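Local atomic coordinates of glycosyl hydrolase, family 38 (Enterococcus faecalis, PDB entry 5KBP), a protein that probably hydrolyses alpha-mannosides as a family 38 glycoside hydrolase and is expected to bind a metal ion. Residues Asn132-Gln141 against Trp177-Ile185. Numbering follows the deposited sequence.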
ATOM      1  N   ASN A 132      -4.825  25.748 -14.492  1.00 61.71           N
ATOM      2  CA  ASN A 132      -4.416  26.433 -13.277  1.00 64.59           C
ATOM      3  C   ASN A 132      -5.603  27.154 -12.651  1.00 63.49           C
ATOM      4  O   ASN A 132      -6.383  27.811 -13.348  1.00 72.31           O
ATOM      5  CB  ASN A 132      -3.284  27.422 -13.564  1.00 63.73           C
ATOM      6  CG  ASN A 132      -1.967  26.725 -13.852  1.00 69.58           C
ATOM      7  OD1 ASN A 132      -1.185  26.451 -12.941  1.00 72.47           O
ATOM      8  ND2 ASN A 132      -1.717  26.431 -15.122  1.00 69.75           N
ATOM      9  N   MET A 133      -5.728  27.021 -11.332  1.00 55.69           N
ATOM     10  CA  MET A 133      -6.837  27.621 -10.602  1.00 60.44           C
ATOM     11  C   MET A 133      -6.810  29.141 -10.723  1.00 59.31           C
ATOM     12  O   MET A 133      -5.751  29.763 -10.845  1.00 55.11           O
ATOM     13  CB  MET A 133      -6.775  27.212  -9.131  1.00 59.92           C
ATOM     14  CG  MET A 133      -5.460  27.581  -8.465  1.00 64.49           C
ATOM     15  SD  MET A 133      -5.318  27.063  -6.752  1.00 71.25           S
ATOM     16  CE  MET A 133      -5.274  25.289  -6.930  1.00 66.63           C
ATOM     17  N   GLY A 134      -8.002  29.742 -10.680  1.00 53.51           N
ATOM     18  CA  GLY A 134      -8.101  31.185 -10.817  1.00 48.47           C
ATOM     19  C   GLY A 134      -7.498  31.950  -9.657  1.00 45.41           C
ATOM     20  O   GLY A 134      -7.010  33.070  -9.837  1.00 48.72           O
ATOM     21  N   GLN A 135      -7.518  31.369  -8.458  1.00 42.64           N
ATOM     22  CA  GLN A 135      -7.001  32.030  -7.265  1.00 43.11           C
ATOM     23  C   GLN A 135      -5.495  31.870  -7.088  1.00 48.61           C
ATOM     24  O   GLN A 135      -4.989  32.149  -5.995  1.00 42.19           O
ATOM     25  CB  GLN A 135      -7.722  31.506  -6.018  1.00 45.38           C
ATOM     26  CG  GLN A 135      -9.133  32.043  -5.825  1.00 44.14           C
ATOM     27  CD  GLN A 135      -9.160  33.437  -5.219  1.00 45.45           C
ATOM     28  OE1 GLN A 135      -8.201  34.200  -5.336  1.00 42.89           O
ATOM     29  NE2 GLN A 135     -10.264  33.771  -4.560  1.00 49.35           N
ATOM     30  N   THR A 136      -4.775  31.437  -8.125  1.00 50.42           N
ATOM     31  CA  THR A 136      -3.327  31.264  -8.000  1.00 49.24           C
ATOM     32  C   THR A 136      -2.608  32.535  -7.562  1.00 48.23           C
ATOM     33  O   THR A 136      -1.763  32.451  -6.654  1.00 52.05           O
ATOM     34  CB  THR A 136      -2.747  30.731  -9.315  1.00 46.22           C
ATOM     35  OG1 THR A 136      -3.448  29.546  -9.710  1.00 48.48           O
ATOM     36  CG2 THR A 136      -1.273  30.404  -9.147  1.00 37.40           C
ATOM     37  N   PRO A 137      -2.869  33.719  -8.139  1.00 45.48           N
ATOM     38  CA  PRO A 137      -2.121  34.909  -7.689  1.00 48.78           C
ATOM     39  C   PRO A 137      -2.289  35.215  -6.211  1.00 53.74           C
ATOM     40  O   PRO A 137      -1.300  35.515  -5.532  1.00 51.15           O
ATOM     41  CB  PRO A 137      -2.693  36.032  -8.567  1.00 49.41           C
ATOM     42  CG  PRO A 137      -3.207  35.341  -9.772  1.00 43.07           C
ATOM     43  CD  PRO A 137      -3.750  34.039  -9.278  1.00 43.62           C
ATOM     44  N   GLN A 138      -3.515  35.144  -5.689  1.00 54.73           N
ATOM     45  CA  GLN A 138      -3.717  35.420  -4.270  1.00 51.56           C
ATOM     46  C   GLN A 138      -3.062  34.354  -3.401  1.00 46.75           C
ATOM     47  O   GLN A 138      -2.479  34.669  -2.357  1.00 47.01           O
ATOM     48  CB  GLN A 138      -5.208  35.527  -3.952  1.00 47.60           C
ATOM     49  CG  GLN A 138      -5.487  35.933  -2.513  1.00 47.76           C
ATOM     50  CD  GLN A 138      -6.963  35.938  -2.175  1.00 58.30           C
ATOM     51  OE1 GLN A 138      -7.376  36.517  -1.172  1.00 57.68           O
ATOM     52  NE2 GLN A 138      -7.765  35.287  -3.007  1.00 63.30           N
ATOM     53  N   MET A 139      -3.139  33.087  -3.817  1.00 43.98           N
ATOM     54  CA  MET A 139      -2.538  32.017  -3.026  1.00 44.02           C
ATOM     55  C   MET A 139      -1.016  32.087  -3.064  1.00 53.83           C
ATOM     56  O   MET A 139      -0.353  31.780  -2.067  1.00 51.91           O
ATOM     57  CB  MET A 139      -3.033  30.658  -3.517  1.00 48.45           C
ATOM     58  CG  MET A 139      -4.531  30.447  -3.336  1.00 57.06           C
ATOM     59  SD  MET A 139      -5.070  28.778  -3.745  1.00 69.18           S
ATOM     60  CE  MET A 139      -4.139  27.820  -2.553  1.00 76.18           C
ATOM     61  N   MET A 140      -0.442  32.482  -4.204  1.00 48.59           N
ATOM     62  CA  MET A 140       1.000  32.706  -4.264  1.00 47.79           C
ATOM     63  C   MET A 140       1.404  33.855  -3.350  1.00 49.90           C
ATOM     64  O   MET A 140       2.367  33.748  -2.580  1.00 51.64           O
ATOM     65  CB  MET A 140       1.440  32.991  -5.702  1.00 46.44           C
ATOM     66  CG  MET A 140       1.272  31.834  -6.672  1.00 47.66           C
ATOM     67  SD  MET A 140       2.000  30.300  -6.079  1.00 48.20           S
ATOM     68  CE  MET A 140       0.547  29.254  -6.029  1.00 53.45           C
ATOM     69  N   GLN A 141       0.668  34.968  -3.420  1.00 42.40           N
ATOM     70  CA  GLN A 141       0.994  36.130  -2.601  1.00 44.59           C
ATOM     71  C   GLN A 141       0.817  35.827  -1.119  1.00 48.01           C
ATOM     72  O   GLN A 141       1.599  36.296  -0.284  1.00 47.68           O
ATOM     73  CB  GLN A 141       0.126  37.318  -3.014  1.00 48.42           C
ATOM     74  CG  GLN A 141       0.874  38.636  -3.082  1.00 68.35           C
ATOM     75  CD  GLN A 141       1.938  38.645  -4.164  1.00 73.70           C
ATOM     76  OE1 GLN A 141       3.091  38.288  -3.921  1.00 64.18           O
ATOM     77  NE2 GLN A 141       1.556  39.057  -5.367  1.00 71.67           N
ATOM     78  N   TRP A 177      -0.351  38.078 -14.105  1.00 51.54           N
ATOM     79  CA  TRP A 177      -1.447  37.169 -13.789  1.00 51.52           C
ATOM     80  C   TRP A 177      -2.243  37.773 -12.640  1.00 54.47           C
ATOM     81  O   TRP A 177      -1.754  37.839 -11.507  1.00 50.11           O
ATOM     82  CB  TRP A 177      -0.926  35.779 -13.437  1.00 51.25           C
ATOM     83  CG  TRP A 177      -1.984  34.724 -13.479  1.00 53.90           C
ATOM     84  CD1 TRP A 177      -3.302  34.895 -13.792  1.00 49.09           C
ATOM     85  CD2 TRP A 177      -1.816  33.329 -13.203  1.00 60.74           C
ATOM     86  NE1 TRP A 177      -3.963  33.694 -13.725  1.00 55.81           N
ATOM     87  CE2 TRP A 177      -3.073  32.716 -13.365  1.00 64.29           C
ATOM     88  CE3 TRP A 177      -0.723  32.539 -12.833  1.00 61.03           C
ATOM     89  CZ2 TRP A 177      -3.269  31.352 -13.169  1.00 65.36           C
ATOM     90  CZ3 TRP A 177      -0.920  31.184 -12.641  1.00 63.39           C
ATOM     91  CH2 TRP A 177      -2.181  30.605 -12.810  1.00 63.53           C
ATOM     92  N   GLU A 178      -3.463  38.209 -12.933  1.00 52.89           N
ATOM     93  CA  GLU A 178      -4.337  38.838 -11.953  1.00 52.74           C
ATOM     94  C   GLU A 178      -5.472  37.887 -11.603  1.00 52.11           C
ATOM     95  O   GLU A 178      -6.156  37.375 -12.495  1.00 53.62           O
ATOM     96  CB  GLU A 178      -4.889  40.159 -12.492  1.00 56.84           C
ATOM     97  CG  GLU A 178      -5.816  40.888 -11.537  1.00 65.88           C
ATOM     98  CD  GLU A 178      -6.234  42.248 -12.060  1.00 79.24           C
ATOM     99  OE1 GLU A 178      -5.521  42.800 -12.925  1.00 80.76           O
ATOM    100  OE2 GLU A 178      -7.280  42.763 -11.611  1.00 82.93           O
ATOM    101  N   GLY A 179      -5.668  37.651 -10.306  1.00 53.73           N
ATOM    102  CA  GLY A 179      -6.731  36.787  -9.852  1.00 53.69           C
ATOM    103  C   GLY A 179      -8.049  37.519  -9.736  1.00 54.02           C
ATOM    104  O   GLY A 179      -8.168  38.719 -10.017  1.00 57.19           O
ATOM    105  N   PRO A 180      -9.080  36.783  -9.308  1.00 52.36           N
ATOM    106  CA  PRO A 180     -10.403  37.405  -9.144  1.00 53.14           C
ATOM    107  C   PRO A 180     -10.449  38.459  -8.053  1.00 56.43           C
ATOM    108  O   PRO A 180     -11.318  39.339  -8.105  1.00 53.30           O
ATOM    109  CB  PRO A 180     -11.313  36.214  -8.813  1.00 49.46           C
ATOM    110  CG  PRO A 180     -10.396  35.195  -8.224  1.00 52.16           C
ATOM    111  CD  PRO A 180      -9.089  35.355  -8.947  1.00 52.20           C
ATOM    112  N   ASP A 181      -9.551  38.405  -7.073  1.00 60.27           N
ATOM    113  CA  ASP A 181      -9.466  39.425  -6.036  1.00 60.33           C
ATOM    114  C   ASP A 181      -8.552  40.579  -6.424  1.00 59.11           C
ATOM    115  O   ASP A 181      -8.157  41.360  -5.553  1.00 49.44           O
ATOM    116  CB  ASP A 181      -8.981  38.807  -4.724  1.00 62.52           C
ATOM    117  CG  ASP A 181      -7.527  38.391  -4.782  1.00 67.50           C
ATOM    118  OD1 ASP A 181      -7.102  37.850  -5.825  1.00 69.03           O
ATOM    119  OD2 ASP A 181      -6.805  38.619  -3.791  1.00 68.52           O
ATOM    120  N   GLN A 182      -8.200  40.690  -7.706  1.00 64.39           N
ATOM    121  CA  GLN A 182      -7.313  41.706  -8.266  1.00 55.51           C
ATOM    122  C   GLN A 182      -5.876  41.584  -7.771  1.00 54.91           C
ATOM    123  O   GLN A 182      -5.058  42.471  -8.047  1.00 59.68           O
ATOM    124  CB  GLN A 182      -7.830  43.126  -8.005  1.00 50.15           C
ATOM    125  CG  GLN A 182      -9.206  43.395  -8.596  1.00 60.48           C
ATOM    126  CD  GLN A 182      -9.551  44.870  -8.632  1.00 75.14           C
ATOM    127  OE1 GLN A 182     -10.648  45.273  -8.242  1.00 83.25           O
ATOM    128  NE2 GLN A 182      -8.618  45.685  -9.108  1.00 76.06           N
ATOM    129  N   THR A 183      -5.541  40.516  -7.050  1.00 55.05           N
ATOM    130  CA  THR A 183      -4.146  40.249  -6.725  1.00 54.86           C
ATOM    131  C   THR A 183      -3.392  39.875  -7.994  1.00 53.48           C
ATOM    132  O   THR A 183      -3.871  39.084  -8.810  1.00 49.23           O
ATOM    133  CB  THR A 183      -4.035  39.129  -5.690  1.00 54.57           C
ATOM    134  OG1 THR A 183      -4.742  39.501  -4.500  1.00 62.91           O
ATOM    135  CG2 THR A 183      -2.576  38.869  -5.337  1.00 47.71           C
ATOM    136  N   LYS A 184      -2.205  40.452  -8.160  1.00 48.02           N
ATOM    137  CA  LYS A 184      -1.451  40.350  -9.401  1.00 48.13           C
ATOM    138  C   LYS A 184      -0.044  39.847  -9.113  1.00 55.01           C
ATOM    139  O   LYS A 184       0.650  40.393  -8.248  1.00 65.89           O
ATOM    140  CB  LYS A 184      -1.418  41.710 -10.109  1.00 49.94           C
ATOM    141  CG  LYS A 184      -0.232  41.946 -11.024  1.00 62.69           C
ATOM    142  CD  LYS A 184      -0.420  43.247 -11.790  1.00 71.73           C
ATOM    143  CE  LYS A 184       0.903  43.940 -12.068  1.00 75.08           C
ATOM    144  NZ  LYS A 184       1.575  44.390 -10.817  1.00 75.67           N
ATOM    145  N   ILE A 185       0.367  38.804  -9.833  1.00 49.84           N
ATOM    146  CA  ILE A 185       1.704  38.238  -9.723  1.00 49.72           C
ATOM    147  C   ILE A 185       2.357  38.263 -11.102  1.00 51.58           C
ATOM    148  O   ILE A 185       1.711  38.516 -12.118  1.00 56.51           O
ATOM    149  CB  ILE A 185       1.694  36.806  -9.154  1.00 48.56           C
ATOM    150  CG1 ILE A 185       0.956  35.862 -10.106  1.00 51.01           C
ATOM    151  CG2 ILE A 185       1.053  36.783  -7.779  1.00 48.67           C
ATOM    152  CD1 ILE A 185       1.093  34.397  -9.748  1.00 45.62           C
TER
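Pro137 and Thr136, in the first turn of helix 136-141, lie on the Trp177 indole, at the turn end of a beta hairpin. The hairpin joins antiparallel strands 174-178 and 184-189 of the mixed sheet in the family 38 N-terminal domain. A type I turn, Gly179 to Gln182, closes it. Packing is tight at the strand end. Pro137 CG stands over the five-membered ring of Trp177, 4.0 Å from its centroid and 13° off the normal. Thr136 CB makes a second CH-pi contact, over the six-membered ring. Trp177 CG is anti to its backbone N (chi1 -164°), which lays the indole under the helix start. Asn132 CB meets the indole at its edge, 3.5 Å from Trp177 CH2, with amide and ring planes nearly perpendicular. Trp177 NE1 donates a hydrogen bond to Gly283 O, beyond the hairpin. Ile185 extends the apolar patch: its CG2 touches Pro137 CB and its CD1 reaches Met140 CG.

The turn side is more polar, and Pro180, Asp181 and Thr183 are partly exposed, though Gln135 and Gln138 stay buried. Pro180 CG rests on the Gln135 amide, 3.7 Å from Gln135 CD. The Asp181 carboxylate stacks on the Gln138 amide, their planes 23° apart. That amide is also fixed from outside the contact, by backbone atoms of Phe890 and Ile892. At the partly exposed rim, Thr183 CG2 packs on Gln141 CB. Gln138 NE2 donates to Gln135 OE1 at 2.6 Å; the oxygen lies near the Gln138 amide plane, but the nitrogen sits above the Gln135 carbonyl plane.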